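Local coordinates for alpha-catenin-like protein hmp-1 (Caenorhabditis elegans, PDB 5H5M) that binds beta-catenin and actin filaments within the cadherin-catenin complex of adherens junctions and is required for cell migration and cell shape changes during embryonic body morphogenesis, at residues R113-I119 / D238-V243; R58-I62 / H110-A114; G5-N9 / C167-S171; I159-R164 / A183-E187; E65-L69 / R103-L107. Numbering follows the deposited sequence.

Contact 1. Residues R113-I119 / D238-V243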
# COMPACT_ATOMS: atom_id res chain seq x y z
N ARG A 113 4.08 5.72 4.51
CA ARG A 113 4.54 4.70 3.57
C ARG A 113 4.35 3.30 4.13
O ARG A 113 4.33 2.32 3.38
CB ARG A 113 6.00 4.95 3.19
CG ARG A 113 6.18 6.18 2.31
CD ARG A 113 7.60 6.34 1.81
NE ARG A 113 7.72 7.51 0.93
CZ ARG A 113 8.80 7.80 0.21
NH1 ARG A 113 9.87 7.01 0.27
NH2 ARG A 113 8.82 8.88 -0.56
N ALA A 114 4.21 3.20 5.45
CA ALA A 114 3.86 1.93 6.07
C ALA A 114 2.43 1.56 5.69
O ALA A 114 2.12 0.40 5.43
CB ALA A 114 4.01 2.00 7.59
N ILE A 115 1.56 2.57 5.65
CA ILE A 115 0.18 2.37 5.22
C ILE A 115 0.14 2.06 3.72
O ILE A 115 -0.61 1.19 3.28
CB ILE A 115 -0.69 3.61 5.55
CG1 ILE A 115 -1.42 3.41 6.89
CG2 ILE A 115 -1.72 3.87 4.47
CD1 ILE A 115 -0.51 3.13 8.07
N VAL A 116 0.97 2.75 2.95
CA VAL A 116 1.03 2.52 1.51
C VAL A 116 1.56 1.11 1.21
O VAL A 116 1.15 0.48 0.24
CB VAL A 116 1.89 3.58 0.80
CG1 VAL A 116 1.99 3.29 -0.69
CG2 VAL A 116 1.29 4.96 1.02
N ASP A 117 2.46 0.61 2.07
CA ASP A 117 2.90 -0.78 1.99
C ASP A 117 1.71 -1.74 1.96
O ASP A 117 1.66 -2.66 1.15
CB ASP A 117 3.79 -1.16 3.18
CG ASP A 117 5.23 -0.76 2.99
OD1 ASP A 117 5.89 -0.46 4.00
OD2 ASP A 117 5.71 -0.75 1.84
N HIS A 118 0.77 -1.51 2.87
CA HIS A 118 -0.42 -2.33 2.99
C HIS A 118 -1.35 -2.16 1.79
O HIS A 118 -1.86 -3.13 1.26
CB HIS A 118 -1.15 -2.01 4.30
CG HIS A 118 -0.41 -2.44 5.53
ND1 HIS A 118 0.69 -1.76 6.00
CD2 HIS A 118 -0.62 -3.47 6.37
CE1 HIS A 118 1.14 -2.37 7.09
NE2 HIS A 118 0.36 -3.41 7.34
N ILE A 119 -1.54 -0.91 1.38
CA ILE A 119 -2.39 -0.60 0.22
C ILE A 119 -1.82 -1.21 -1.05
O ILE A 119 -2.55 -1.73 -1.89
CB ILE A 119 -2.56 0.92 0.04
CG1 ILE A 119 -3.28 1.52 1.25
CG2 ILE A 119 -3.32 1.23 -1.24
CD1 ILE A 119 -3.54 3.00 1.15
N ASP A 238 3.29 10.37 -4.73
CA ASP A 238 4.71 10.05 -4.67
C ASP A 238 5.00 8.86 -3.76
O ASP A 238 5.81 8.00 -4.10
CB ASP A 238 5.52 11.25 -4.22
CG ASP A 238 7.01 10.99 -4.29
OD1 ASP A 238 7.63 10.72 -3.24
OD2 ASP A 238 7.56 11.01 -5.42
N ASP A 239 4.34 8.82 -2.60
CA ASP A 239 4.44 7.68 -1.71
C ASP A 239 4.04 6.39 -2.43
O ASP A 239 4.74 5.37 -2.34
CB ASP A 239 3.57 7.86 -0.47
CG ASP A 239 4.11 8.91 0.48
OD1 ASP A 239 5.33 9.19 0.42
OD2 ASP A 239 3.32 9.44 1.29
N PHE A 240 2.93 6.44 -3.15
CA PHE A 240 2.44 5.24 -3.81
C PHE A 240 3.41 4.76 -4.88
O PHE A 240 3.65 3.56 -4.99
CB PHE A 240 1.06 5.48 -4.43
CG PHE A 240 0.46 4.23 -5.01
CD1 PHE A 240 -0.14 3.29 -4.19
CD2 PHE A 240 0.52 3.98 -6.38
CE1 PHE A 240 -0.68 2.13 -4.72
CE2 PHE A 240 -0.02 2.83 -6.91
CZ PHE A 240 -0.62 1.90 -6.08
N LEU A 241 3.97 5.69 -5.65
CA LEU A 241 4.89 5.33 -6.71
C LEU A 241 6.23 4.86 -6.16
O LEU A 241 6.86 3.96 -6.72
CB LEU A 241 5.10 6.51 -7.66
CG LEU A 241 3.86 6.97 -8.43
CD1 LEU A 241 4.23 8.02 -9.45
CD2 LEU A 241 3.15 5.79 -9.09
N ALA A 242 6.67 5.46 -5.05
CA ALA A 242 7.95 5.10 -4.44
C ALA A 242 7.88 3.70 -3.83
O ALA A 242 8.82 2.91 -3.96
CB ALA A 242 8.34 6.12 -3.38
N VAL A 243 6.77 3.40 -3.17
CA VAL A 243 6.55 2.09 -2.58
C VAL A 243 6.30 1.04 -3.67
O VAL A 243 6.83 -0.07 -3.61
CB VAL A 243 5.36 2.10 -1.59
CG1 VAL A 243 4.95 0.69 -1.21
CG2 VAL A 243 5.72 2.91 -0.35
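Two helical segments cross obliquely here: the axes of 113-119 and 238-243 approach to 9.4 Å with 62° between their N-to-C directions, far from the near-antiparallel pairing of helices within one bundle. Asp238, at the margin, makes a long salt bridge, its OD1 lying 3.5 Å from Arg113 NH2. Asp239 makes the shorter one: Arg113 NE donates to Asp239 OD1 at 3.0 Å and an almost straight 170°. Next, Phe240 meets aliphatic carbon: Val116 CG1 is 3.7 Å from Phe240 CA and 4.1 Å from its CD1. Leu241 turns away, but Ala242 places CB over one face of the Arg113 guanidinium, 4.0 Å from NH2. The Arg113 side chain sits as a knob in the hole formed by Asp238, Asp239, Ala242 and Val243. Val243 completes the apolar patch, with its CB 3.7 Å from Val116 CG1. Its CG1 lies 3.5 Å from Asp117 OD2, a carboxylate oxygen hydrogen-bonded to His247. Asp117 OD1 is salt-bridged to Arg58, which ties in helix 56-80. Around this crossing, Phe240 packs on Arg289 and Val293 of helix 276-300, while Ile119 reaches Ser166 of helix 142-166, so helix 92-122 meets helices of neighbouring bundles at the buried centre of the chain.

Contact 2. Residues R58-I62 / H110-A114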
# COMPACT_ATOMS: atom_id res chain seq x y z
N ARG A 58 10.86 -1.08 7.32
CA ARG A 58 10.09 0.13 7.59
C ARG A 58 9.72 0.19 9.08
O ARG A 58 9.61 1.27 9.65
CB ARG A 58 8.83 0.19 6.72
CG ARG A 58 8.19 1.57 6.66
CD ARG A 58 7.45 1.80 5.36
NE ARG A 58 8.29 2.44 4.34
CZ ARG A 58 8.42 2.01 3.09
NH1 ARG A 58 7.75 0.94 2.68
NH2 ARG A 58 9.20 2.66 2.25
N LYS A 59 9.55 -0.98 9.68
CA LYS A 59 9.30 -1.10 11.11
C LYS A 59 10.43 -0.48 11.93
O LYS A 59 10.19 0.25 12.88
CB LYS A 59 9.12 -2.57 11.48
CG LYS A 59 8.98 -2.86 12.96
CD LYS A 59 9.07 -4.37 13.20
CE LYS A 59 8.74 -4.72 14.64
NZ LYS A 59 9.60 -3.98 15.61
N GLN A 60 11.67 -0.77 11.54
CA GLN A 60 12.82 -0.29 12.29
C GLN A 60 13.05 1.21 12.11
O GLN A 60 13.54 1.88 13.01
CB GLN A 60 14.08 -1.07 11.90
CG GLN A 60 14.10 -2.54 12.36
CD GLN A 60 13.76 -2.75 13.84
OE1 GLN A 60 13.88 -1.84 14.67
NE2 GLN A 60 13.33 -3.96 14.16
N LYS A 61 12.68 1.74 10.94
CA LYS A 61 12.81 3.17 10.71
C LYS A 61 11.86 3.94 11.61
O LYS A 61 12.21 4.99 12.17
CB LYS A 61 12.55 3.52 9.24
CG LYS A 61 13.67 3.11 8.31
CD LYS A 61 13.39 3.55 6.88
CE LYS A 61 12.63 2.47 6.13
NZ LYS A 61 12.75 2.60 4.65
N ILE A 62 10.65 3.42 11.76
CA ILE A 62 9.64 4.01 12.62
C ILE A 62 10.09 4.00 14.08
O ILE A 62 9.97 5.01 14.78
CB ILE A 62 8.29 3.28 12.49
CG1 ILE A 62 7.73 3.47 11.07
CG2 ILE A 62 7.29 3.78 13.53
CD1 ILE A 62 6.43 2.74 10.83
N HIS A 110 7.60 7.91 7.15
CA HIS A 110 7.69 6.48 7.43
C HIS A 110 6.33 5.85 7.70
O HIS A 110 6.04 4.75 7.22
CB HIS A 110 8.62 6.23 8.61
CG HIS A 110 10.07 6.50 8.32
ND1 HIS A 110 10.93 7.03 9.25
CD2 HIS A 110 10.79 6.29 7.19
CE1 HIS A 110 12.14 7.14 8.71
NE2 HIS A 110 12.08 6.70 7.46
N LEU A 111 5.50 6.54 8.47
CA LEU A 111 4.18 6.04 8.83
C LEU A 111 3.27 5.98 7.60
O LEU A 111 2.57 4.99 7.38
CB LEU A 111 3.54 6.91 9.91
CG LEU A 111 4.24 6.93 11.27
CD1 LEU A 111 3.74 8.10 12.11
CD2 LEU A 111 4.04 5.62 12.02
N ARG A 112 3.28 7.06 6.81
CA ARG A 112 2.45 7.13 5.61
C ARG A 112 2.79 5.98 4.67
O ARG A 112 1.90 5.34 4.12
CB ARG A 112 2.63 8.47 4.89
CG ARG A 112 2.13 9.69 5.65
CD ARG A 112 0.62 9.66 5.91
NE ARG A 112 -0.13 10.43 4.93
CZ ARG A 112 -0.73 9.90 3.86
NH1 ARG A 112 -0.67 8.59 3.65
NH2 ARG A 112 -1.39 10.68 3.02
N ARG A 113 4.08 5.72 4.51
CA ARG A 113 4.54 4.70 3.57
C ARG A 113 4.35 3.30 4.13
O ARG A 113 4.33 2.32 3.38
CB ARG A 113 6.00 4.95 3.19
CG ARG A 113 6.18 6.18 2.31
CD ARG A 113 7.60 6.34 1.81
NE ARG A 113 7.72 7.51 0.93
CZ ARG A 113 8.80 7.80 0.21
NH1 ARG A 113 9.87 7.01 0.27
NH2 ARG A 113 8.82 8.88 -0.56
N ALA A 114 4.21 3.20 5.45
CA ALA A 114 3.86 1.93 6.07
C ALA A 114 2.43 1.56 5.69
O ALA A 114 2.12 0.40 5.43
CB ALA A 114 4.01 2.00 7.59
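Segments 58-62 and 110-114 run nearly antiparallel, at 153° between their directions, with axes 9.8 Å apart at closest. The register follows from the CA atoms: Arg58 lies opposite Ala114 at 6.7 Å, and one turn on, Ile62 lies opposite His110 at 6.1 Å. No hydrogen bond spans the two segments, so the pairing rests on side-chain contact. Arg58 lays its aliphatic part against the other helix, its CD 3.5 Å from Ala114 N and 3.8 Å from His110 O. One face of its guanidinium rests on Arg113, with Arg58 NE 3.6 Å from Arg113 CB. These two like charges each have an acid: Arg58 is bound by Asp117 and Arg113 by Asp239. A CH-pi contact holds Lys61 to His110, since Lys61 CB sits 3.6 Å from the ring centroid and only 9° off its normal. On the buried flank, Ile62 CD1 lies 3.9 Å from Leu111 CD2 and 4.1 Å from Ala114 CB. Beyond them, helix 27-49 supplies Ser45 and Ala49 to Ile62, and helix 6-17 supplies Leu7 to Leu111. Antiparallel neighbours sharing an apolar centre with further helices are characteristic of a four-helix bundle, the unit that builds the M domain in the vinculin/alpha-catenin family.

Contact 3. Residues G5-N9 / C167-S171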
# COMPACT_ATOMS: atom_id res chain seq x y z
N GLY A 5 -9.02 10.47 12.17
CA GLY A 5 -7.67 9.97 12.35
C GLY A 5 -6.97 10.65 13.51
O GLY A 5 -6.77 11.87 13.50
N ASP A 6 -6.58 9.87 14.51
CA ASP A 6 -6.00 10.43 15.72
C ASP A 6 -4.49 10.66 15.61
O ASP A 6 -4.00 11.73 15.97
CB ASP A 6 -6.30 9.54 16.93
CG ASP A 6 -7.53 9.97 17.68
OD1 ASP A 6 -8.04 11.08 17.39
OD2 ASP A 6 -8.00 9.22 18.56
N LEU A 7 -3.76 9.65 15.13
CA LEU A 7 -2.31 9.74 15.06
C LEU A 7 -1.84 10.89 14.17
O LEU A 7 -0.83 11.54 14.46
CB LEU A 7 -1.71 8.42 14.55
CG LEU A 7 -0.19 8.40 14.38
CD1 LEU A 7 0.52 8.80 15.67
CD2 LEU A 7 0.30 7.04 13.91
N ILE A 8 -2.57 11.16 13.10
CA ILE A 8 -2.17 12.23 12.19
C ILE A 8 -2.48 13.59 12.81
O ILE A 8 -1.74 14.55 12.60
CB ILE A 8 -2.86 12.10 10.81
CG1 ILE A 8 -2.16 13.00 9.79
CG2 ILE A 8 -4.36 12.40 10.89
CD1 ILE A 8 -0.70 12.66 9.60
N ASN A 9 -3.54 13.67 13.60
CA ASN A 9 -3.88 14.91 14.29
C ASN A 9 -2.93 15.18 15.45
O ASN A 9 -2.57 16.33 15.71
CB ASN A 9 -5.32 14.88 14.78
CG ASN A 9 -6.33 14.97 13.65
OD1 ASN A 9 -6.02 15.47 12.56
ND2 ASN A 9 -7.54 14.47 13.89
N CYS A 167 -7.03 5.07 7.69
CA CYS A 167 -7.78 6.21 8.21
C CYS A 167 -7.03 6.97 9.31
O CYS A 167 -7.25 8.16 9.50
CB CYS A 167 -9.14 5.75 8.71
SG CYS A 167 -10.24 5.18 7.39
N GLN A 168 -6.15 6.27 10.02
CA GLN A 168 -5.39 6.88 11.11
C GLN A 168 -4.47 8.00 10.63
O GLN A 168 -4.11 8.89 11.40
CB GLN A 168 -4.54 5.82 11.83
CG GLN A 168 -5.25 4.52 12.12
CD GLN A 168 -4.36 3.56 12.89
OE1 GLN A 168 -3.32 3.95 13.43
NE2 GLN A 168 -4.77 2.30 12.95
N LEU A 169 -4.08 7.96 9.36
CA LEU A 169 -3.09 8.90 8.85
C LEU A 169 -3.68 9.94 7.92
O LEU A 169 -2.95 10.70 7.28
CB LEU A 169 -1.97 8.14 8.13
CG LEU A 169 -1.24 7.11 8.98
CD1 LEU A 169 -0.02 6.62 8.24
CD2 LEU A 169 -0.84 7.69 10.32
N SER A 170 -5.01 10.00 7.86
CA SER A 170 -5.68 11.00 7.04
C SER A 170 -6.45 11.98 7.91
O SER A 170 -7.16 11.58 8.84
CB SER A 170 -6.62 10.34 6.04
OG SER A 170 -7.29 11.32 5.27
N SER A 171 -6.31 13.27 7.61
CA SER A 171 -7.07 14.31 8.31
C SER A 171 -8.33 14.66 7.52
O SER A 171 -9.09 15.54 7.90
CB SER A 171 -6.22 15.56 8.54
OG SER A 171 -6.01 16.26 7.32
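Ile8 lays its side chain along the loop backbone of 167-171: its CG1 is 3.5 Å from Leu169 O and its CG2 3.6 Å from Ser170 O. The main chain follows it in, as Ile8 N donates to Gln168 O at 3.2 Å with a bent angle of 138°, so an amide in the first turn of helix 6-17 gains an acceptor from a distant loop. Space at the start of the segment is tight. Gly5 CA comes within 3.4 Å of Cys167 O, and an ideal CB on Gly5 would lie 2.6 Å from Cys167 O, a clash, although this first modelled residue is poorly ordered. On the buried side, Leu7 CD2 meets Leu169 CD2 at 3.8 Å, and Leu169 continues onto Leu111 and Ile115 of helix 92-122 and Ile48 of helix 27-49. The arrangement is a junction between helical bundles, in which the connection between helices 142-166 and 173-202 packs against the N-terminal turn of helix 6-17, in keeping with the multi-bundle build of the alpha-catenin M domain.

Contact 4. Residues I159-R164 / A183-E187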
# COMPACT_ATOMS: atom_id res chain seq x y z
N ILE A 159 -8.38 -6.25 2.76
CA ILE A 159 -8.72 -4.92 2.25
C ILE A 159 -9.53 -4.14 3.27
O ILE A 159 -9.44 -2.91 3.33
CB ILE A 159 -9.50 -4.98 0.91
CG1 ILE A 159 -10.82 -5.74 1.05
CG2 ILE A 159 -8.64 -5.59 -0.19
CD1 ILE A 159 -11.75 -5.56 -0.13
N VAL A 160 -10.31 -4.84 4.09
CA VAL A 160 -11.08 -4.19 5.14
C VAL A 160 -10.14 -3.65 6.21
O VAL A 160 -10.23 -2.49 6.60
CB VAL A 160 -12.11 -5.15 5.77
CG1 VAL A 160 -12.60 -4.62 7.11
CG2 VAL A 160 -13.28 -5.37 4.81
N SER A 161 -9.24 -4.51 6.68
CA SER A 161 -8.27 -4.14 7.70
C SER A 161 -7.36 -3.00 7.25
O SER A 161 -7.11 -2.06 8.00
CB SER A 161 -7.43 -5.36 8.08
OG SER A 161 -6.38 -5.00 8.96
N VAL A 162 -6.86 -3.10 6.02
CA VAL A 162 -5.98 -2.07 5.46
C VAL A 162 -6.70 -0.73 5.32
O VAL A 162 -6.13 0.32 5.62
CB VAL A 162 -5.41 -2.51 4.09
CG1 VAL A 162 -4.69 -1.36 3.41
CG2 VAL A 162 -4.47 -3.70 4.27
N ALA A 163 -7.95 -0.78 4.88
CA ALA A 163 -8.77 0.43 4.75
C ALA A 163 -8.88 1.16 6.09
O ALA A 163 -8.73 2.38 6.15
CB ALA A 163 -10.15 0.09 4.22
N ARG A 164 -9.14 0.41 7.15
CA ARG A 164 -9.29 1.00 8.48
C ARG A 164 -7.96 1.50 9.02
O ARG A 164 -7.92 2.51 9.73
CB ARG A 164 -9.92 -0.01 9.45
CG ARG A 164 -11.39 -0.27 9.16
CD ARG A 164 -11.92 -1.50 9.90
NE ARG A 164 -13.36 -1.63 9.75
CZ ARG A 164 -14.04 -2.76 9.91
NH1 ARG A 164 -13.40 -3.88 10.24
NH2 ARG A 164 -15.35 -2.78 9.74
N ALA A 183 -15.91 0.12 4.17
CA ALA A 183 -15.20 -1.03 4.73
C ALA A 183 -16.15 -1.93 5.53
O ALA A 183 -16.10 -3.15 5.41
CB ALA A 183 -14.04 -0.58 5.60
N ALA A 184 -17.02 -1.31 6.32
CA ALA A 184 -18.00 -2.06 7.11
C ALA A 184 -19.01 -2.78 6.22
O ALA A 184 -19.48 -3.87 6.56
CB ALA A 184 -18.72 -1.13 8.08
N GLN A 185 -19.35 -2.17 5.09
CA GLN A 185 -20.28 -2.79 4.14
C GLN A 185 -19.64 -3.99 3.45
O GLN A 185 -20.29 -5.02 3.25
CB GLN A 185 -20.76 -1.77 3.11
CG GLN A 185 -21.76 -0.77 3.67
CD GLN A 185 -22.22 0.24 2.63
OE1 GLN A 185 -21.60 1.29 2.47
NE2 GLN A 185 -23.30 -0.07 1.93
N LEU A 186 -18.37 -3.86 3.08
CA LEU A 186 -17.63 -4.96 2.46
C LEU A 186 -17.45 -6.11 3.45
O LEU A 186 -17.57 -7.28 3.08
CB LEU A 186 -16.27 -4.48 1.95
CG LEU A 186 -16.31 -3.67 0.66
CD1 LEU A 186 -14.98 -2.98 0.40
CD2 LEU A 186 -16.66 -4.58 -0.50
N GLU A 187 -17.17 -5.77 4.70
CA GLU A 187 -17.02 -6.75 5.76
C GLU A 187 -18.32 -7.54 5.95
O GLU A 187 -18.31 -8.74 6.25
CB GLU A 187 -16.63 -6.06 7.06
CG GLU A 187 -16.51 -6.96 8.27
CD GLU A 187 -16.08 -6.20 9.51
OE1 GLU A 187 -16.80 -5.26 9.90
OE2 GLU A 187 -15.02 -6.54 10.08
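Consecutive antiparallel helices of a four-helix bundle meet here, the segments 159-164 and 183-187 running at 165° with their axes 9.4 Å apart. Small residues set the fit. Val160 is the chief bump, and its CG2 drops into a hollow lined by Ala183 O at 3.6 Å, Glu187 N at 3.9 Å and Leu186 CB at 4.2 Å. Having only a methyl group, Ala183 lets the backbones close in, and its CA is 5.2 Å from that of Val160. The Ala183 methyl points back and fills space beside Ala163, with the two CB atoms 4.2 Å apart. Toward the bundle interior, Ile159 bends its end over to Leu186, CD1 to CD1 at 4.2 Å. Leu186 also packs on Trp220 and Leu227 of helix 207-233, and Ile159 on Phe123, so the apolar contact continues past both segments. At the outer margin, Arg164 stretches over the shallow surface left by two alanines, with its NE 4.3 Å from Ala183 CB and its NH2 3.8 Å from Ala184 CA. It ends in a two-pronged salt bridge: Arg164 NH1 donates to Glu187 OE2 at 3.1 Å and 165°, and Arg164 NH2 to Glu187 OE1 at 2.9 Å and 174°.

Contact 5. Residues E65-L69 / R103-L107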
# COMPACT_ATOMS: atom_id res chain seq x y z
N GLU A 65 13.06 6.55 14.55
CA GLU A 65 12.62 7.94 14.50
C GLU A 65 11.79 8.33 15.72
O GLU A 65 11.74 9.50 16.08
CB GLU A 65 11.82 8.21 13.22
CG GLU A 65 12.69 8.44 11.99
CD GLU A 65 13.65 9.60 12.16
OE1 GLU A 65 13.28 10.60 12.82
OE2 GLU A 65 14.78 9.52 11.64
N CYS A 66 11.14 7.36 16.34
CA CYS A 66 10.42 7.62 17.59
C CYS A 66 11.40 7.97 18.70
O CYS A 66 11.16 8.89 19.48
CB CYS A 66 9.57 6.42 17.99
SG CYS A 66 8.07 6.23 17.02
N ASN A 67 12.51 7.24 18.75
CA ASN A 67 13.55 7.50 19.74
C ASN A 67 14.23 8.84 19.48
O ASN A 67 14.58 9.56 20.42
CB ASN A 67 14.58 6.37 19.74
CG ASN A 67 14.00 5.05 20.19
OD1 ASN A 67 13.02 5.01 20.93
ND2 ASN A 67 14.60 3.95 19.74
N ASN A 68 14.41 9.17 18.21
CA ASN A 68 15.00 10.46 17.83
C ASN A 68 14.07 11.62 18.19
O ASN A 68 14.53 12.67 18.65
CB ASN A 68 15.32 10.49 16.33
CG ASN A 68 16.35 9.45 15.93
OD1 ASN A 68 17.14 8.98 16.76
ND2 ASN A 68 16.37 9.09 14.65
N LEU A 69 12.77 11.41 18.00
CA LEU A 69 11.78 12.42 18.34
C LEU A 69 11.75 12.69 19.84
O LEU A 69 11.65 13.84 20.27
CB LEU A 69 10.39 11.99 17.85
CG LEU A 69 9.24 12.96 18.12
CD1 LEU A 69 9.58 14.36 17.64
CD2 LEU A 69 7.97 12.45 17.46
N ARG A 103 12.55 15.62 12.73
CA ARG A 103 12.29 14.25 13.18
C ARG A 103 10.83 13.89 12.96
O ARG A 103 10.51 12.79 12.53
CB ARG A 103 12.67 14.08 14.65
CG ARG A 103 14.12 14.42 14.96
CD ARG A 103 15.08 13.51 14.22
NE ARG A 103 16.46 13.98 14.35
CZ ARG A 103 17.52 13.30 13.93
NH1 ARG A 103 17.38 12.11 13.36
NH2 ARG A 103 18.74 13.81 14.09
N THR A 104 9.94 14.84 13.27
CA THR A 104 8.51 14.65 13.06
C THR A 104 8.19 14.43 11.58
O THR A 104 7.40 13.56 11.23
CB THR A 104 7.70 15.85 13.58
OG1 THR A 104 8.03 16.10 14.95
CG2 THR A 104 6.22 15.58 13.47
N LYS A 105 8.83 15.21 10.71
CA LYS A 105 8.63 15.09 9.27
C LYS A 105 9.04 13.71 8.77
O LYS A 105 8.36 13.12 7.93
CB LYS A 105 9.41 16.17 8.52
CG LYS A 105 9.36 16.00 7.01
CD LYS A 105 10.18 17.04 6.26
CE LYS A 105 10.17 16.74 4.77
NZ LYS A 105 10.91 17.74 3.97
N ASP A 106 10.16 13.21 9.27
CA ASP A 106 10.64 11.89 8.86
C ASP A 106 9.74 10.79 9.40
O ASP A 106 9.46 9.81 8.70
CB ASP A 106 12.08 11.68 9.32
CG ASP A 106 13.08 12.50 8.53
OD1 ASP A 106 14.12 12.90 9.10
OD2 ASP A 106 12.82 12.74 7.33
N LEU A 107 9.30 10.94 10.64
CA LEU A 107 8.44 9.94 11.26
C LEU A 107 7.14 9.79 10.49
O LEU A 107 6.68 8.67 10.26
CB LEU A 107 8.14 10.31 12.72
CG LEU A 107 7.19 9.35 13.44
CD1 LEU A 107 7.77 7.94 13.47
CD2 LEU A 107 6.90 9.83 14.84
O HOH W 1 15.59 11.95 10.79
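Within a four-helix bundle of the M domain, segment 65-69 of helix 56-80 packs antiparallel on segment 103-107 of helix 92-122, at 160° with axes 9.2 Å apart. CA distances fix the register, with 5.7 Å from Glu65 to Leu107 and 5.5 Å from Leu69 to Arg103. Apolar contacts occupy the inward side. Leu69 CD2 and Leu107 CD2 approach to 3.9 Å, and Cys66 SG lies 4.0 Å from Leu107 CD1. The aliphatic base of Glu65 joins in, its CB 4.1 Å from Leu107 CD1. Helix 27-49 closes this side through Val42 and Ser45 against Cys66, and Phe14 of helix 6-17 reaches Leu69. Leu69 CD1 also touches Thr104 OG1 at 3.6 Å, a hydroxyl already hydrogen-bonded to Val100 O.

Charged and polar groups gather on the other flank, where Glu65 is itself buried, but direct pairing between the segments is loose. Glu65 OE2 and Arg103 NH1 are 4.1 Å apart, beyond a salt bridge; Arg103 instead pairs with Glu99, and Asp106 with Arg109. Within its own helix, Glu65 OE2 accepts a weak hydrogen bond from Asn68 ND2 at 3.4 Å. Water mediates the remaining polar link: the carboxylate oxygens Glu65 OE2 and Asp106 OD1 lie 4.3 Å apart, and one water donates to both, at 2.7 Å to Glu65 OE2 and a short 2.4 Å to Asp106 OD1.

How the contacts relate
Helix 92-122 carries one side of contacts 5, 2 and 1 in N-to-C order. Contacts 5 and 2, centres about 10 Å apart, are successive levels of its pairing with helix 56-80. Contact 2 is likewise about 10 Å, centre to centre, from contact 1, where the same helix crosses helix 237-260; they share Arg113 and Ala114. Contact 3, its centre about 15 Å from that of contact 2, brings the first modelled residues to the loop after helix 142-166, and contact 4 pairs that helix with the next one, its centre about 29 Å from that of contact 5. Contacts 2, 4 and 5 thus join helices within bundles, whereas contacts 1 and 3 lie where different bundles of the M domain meet.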